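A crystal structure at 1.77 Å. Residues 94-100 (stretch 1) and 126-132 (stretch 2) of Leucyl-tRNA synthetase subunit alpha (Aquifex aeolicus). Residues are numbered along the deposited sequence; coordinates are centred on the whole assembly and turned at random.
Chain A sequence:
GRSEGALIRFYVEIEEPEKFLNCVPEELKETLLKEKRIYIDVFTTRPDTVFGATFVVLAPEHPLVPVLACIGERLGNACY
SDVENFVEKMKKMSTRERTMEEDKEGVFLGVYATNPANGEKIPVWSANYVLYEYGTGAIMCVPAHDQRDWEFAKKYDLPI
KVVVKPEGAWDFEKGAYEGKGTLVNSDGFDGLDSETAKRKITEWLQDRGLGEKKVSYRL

Stretch 1 94-100: STRERTM
Stretch 2, residues 126-132: SANYVLY

A short, weakly bonded helix spans roughly Thr95 to Thr99 (phi/psi -57/-45 at Thr95), with Arg98 N to Thr95 O at 3.2 Å. Stretch 2 leaves a strand at Ala127 (-149/153), makes a type I turn from Ala127 to Val130 (Asn128 -67/-32, Tyr129 -76/-10), then extends through Leu131 (-92/138). Arg98 CA lies 5.2 Å from Asn128 CA, Thr99 CA 5.2 Å from Tyr129 CA; Thr95 CA lies 8.2 Å from Leu131 CA. Ser94 (chi1 p) caps the helix: Ser94 OG accepts from Glu97 N at 3.0 Å, and Glu97 OE1 accepts from Ser94 N at 2.9 Å. Arg98, Asn128 and Leu131 point sideways, the ends of Arg98 and Leu131 coming nearer. Buried Arg98 (m, t, p, chi4 170°) dominates the contact, its long side chain carrying the guanidinium to turn carbonyls. Arg98 NE and NH2 both donate to Asn128 O, at 3.0 and 3.2 Å, near the guanidinium plane; Val130 O also lies at this edge, 2.9 Å from Arg98 NH2. Leu131 (m, t) lays apolar CD2 over the flat face, 3.7 Å from Arg98 NH2, leaving the polar edge to the carbonyls; Leu131 CD1 meets Thr95 CG2 at 4.0 Å. Tyr129 CA approaches Arg98 O at 3.6 Å, a CA-H...O contact. Water 1 bridges Glu97 O and Asn128 ND2 (chi1 p), 3.0 Å from each. The stretches bury 321 Å² in total.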

# COMPACT_ATOMS: atom_id res chain seq x y z
N SER A 94 -0.65 -18.94 -12.64
CA SER A 94 -0.91 -18.10 -13.82
C SER A 94 -1.64 -16.81 -13.46
O SER A 94 -2.14 -16.66 -12.35
CB SER A 94 -1.78 -18.87 -14.81
OG SER A 94 -3.10 -19.04 -14.30
N THR A 95 -1.71 -15.87 -14.40
CA THR A 95 -2.46 -14.64 -14.18
C THR A 95 -3.92 -14.95 -13.82
O THR A 95 -4.45 -14.38 -12.85
CB THR A 95 -2.34 -13.67 -15.38
OG1 THR A 95 -0.96 -13.31 -15.53
CG2 THR A 95 -3.12 -12.40 -15.08
N ARG A 96 -4.53 -15.88 -14.56
CA ARG A 96 -5.92 -16.27 -14.31
C ARG A 96 -6.05 -16.81 -12.88
O ARG A 96 -6.93 -16.38 -12.14
CB ARG A 96 -6.42 -17.27 -15.33
CG ARG A 96 -7.88 -17.66 -15.12
CD ARG A 96 -8.34 -18.72 -16.10
NE ARG A 96 -7.65 -19.99 -15.87
CZ ARG A 96 -7.39 -20.88 -16.82
NH1 ARG A 96 -7.76 -20.64 -18.08
NH2 ARG A 96 -6.77 -22.00 -16.51
N GLU A 97 -5.14 -17.71 -12.51
CA GLU A 97 -5.15 -18.37 -11.18
C GLU A 97 -4.89 -17.43 -9.99
O GLU A 97 -5.15 -17.81 -8.84
CB GLU A 97 -4.14 -19.51 -11.14
CG GLU A 97 -4.53 -20.66 -12.06
CD GLU A 97 -3.39 -21.63 -12.37
OE1 GLU A 97 -2.22 -21.32 -12.06
OE2 GLU A 97 -3.70 -22.70 -12.94
N ARG A 98 -4.33 -16.25 -10.26
CA ARG A 98 -4.01 -15.29 -9.20
C ARG A 98 -5.07 -14.20 -9.05
O ARG A 98 -5.03 -13.42 -8.07
CB ARG A 98 -2.65 -14.64 -9.47
CG ARG A 98 -1.49 -15.59 -9.17
CD ARG A 98 -0.16 -15.00 -9.54
NE ARG A 98 -0.07 -13.63 -9.02
CZ ARG A 98 1.03 -12.89 -9.01
NH1 ARG A 98 2.17 -13.39 -9.48
NH2 ARG A 98 0.97 -11.64 -8.55
N THR A 99 -5.96 -14.11 -10.03
CA THR A 99 -6.93 -13.02 -10.14
C THR A 99 -8.37 -13.51 -10.25
O THR A 99 -9.31 -12.73 -10.08
CB THR A 99 -6.63 -12.11 -11.35
OG1 THR A 99 -6.70 -12.90 -12.54
CG2 THR A 99 -5.24 -11.47 -11.24
N MET A 100 -8.56 -14.79 -10.57
CA MET A 100 -9.90 -15.38 -10.49
C MET A 100 -10.20 -15.60 -9.02
O MET A 100 -10.01 -16.69 -8.47
CB MET A 100 -10.05 -16.66 -11.33
CG MET A 100 -10.69 -16.39 -12.68
SD MET A 100 -10.86 -17.82 -13.74
CE MET A 100 -12.49 -18.40 -13.25
N SER A 126 2.05 -8.89 1.10
CA SER A 126 2.15 -9.31 -0.29
C SER A 126 0.90 -10.11 -0.60
O SER A 126 0.37 -10.79 0.29
CB SER A 126 3.40 -10.15 -0.54
OG SER A 126 3.59 -10.44 -1.92
N ALA A 127 0.40 -10.01 -1.84
CA ALA A 127 -0.84 -10.71 -2.22
C ALA A 127 -0.89 -11.14 -3.68
O ALA A 127 -0.23 -10.54 -4.53
CB ALA A 127 -2.07 -9.87 -1.86
N ASN A 128 -1.66 -12.20 -3.96
CA ASN A 128 -1.73 -12.76 -5.32
C ASN A 128 -2.39 -11.84 -6.34
O ASN A 128 -2.01 -11.84 -7.52
CB ASN A 128 -2.40 -14.15 -5.33
CG ASN A 128 -3.84 -14.12 -4.85
OD1 ASN A 128 -4.31 -13.14 -4.26
ND2 ASN A 128 -4.56 -15.23 -5.09
N TYR A 129 -3.34 -11.03 -5.89
CA TYR A 129 -4.15 -10.21 -6.81
C TYR A 129 -3.42 -8.97 -7.36
O TYR A 129 -3.90 -8.32 -8.29
CB TYR A 129 -5.50 -9.86 -6.18
CG TYR A 129 -5.48 -8.75 -5.13
CD1 TYR A 129 -5.13 -9.01 -3.80
CD2 TYR A 129 -5.84 -7.44 -5.47
CE1 TYR A 129 -5.12 -7.99 -2.83
CE2 TYR A 129 -5.83 -6.41 -4.51
CZ TYR A 129 -5.48 -6.69 -3.20
OH TYR A 129 -5.48 -5.68 -2.26
N VAL A 130 -2.26 -8.67 -6.79
CA VAL A 130 -1.47 -7.54 -7.20
C VAL A 130 -0.39 -8.04 -8.14
O VAL A 130 0.45 -8.86 -7.76
CB VAL A 130 -0.89 -6.79 -5.96
CG1 VAL A 130 0.09 -5.71 -6.38
CG2 VAL A 130 -2.03 -6.18 -5.16
N LEU A 131 -0.44 -7.57 -9.38
CA LEU A 131 0.51 -8.02 -10.39
C LEU A 131 1.72 -7.10 -10.42
O LEU A 131 1.57 -5.88 -10.37
CB LEU A 131 -0.16 -8.09 -11.77
CG LEU A 131 -1.33 -9.09 -11.89
CD1 LEU A 131 -1.95 -9.06 -13.30
CD2 LEU A 131 -0.89 -10.51 -11.52
N TYR A 132 2.91 -7.68 -10.53
CA TYR A 132 4.13 -6.89 -10.57
C TYR A 132 4.13 -5.89 -11.73
O TYR A 132 4.72 -4.81 -11.63
CB TYR A 132 5.37 -7.80 -10.62
CG TYR A 132 6.67 -7.03 -10.49
CD1 TYR A 132 6.94 -6.27 -9.35
CD2 TYR A 132 7.62 -7.06 -11.50
CE1 TYR A 132 8.13 -5.56 -9.23
CE2 TYR A 132 8.82 -6.34 -11.39
CZ TYR A 132 9.06 -5.60 -10.24
OH TYR A 132 10.24 -4.90 -10.13
O HOH W 1 -3.39 -17.62 -6.42
O HOH W 2 2.97 -10.47 -10.52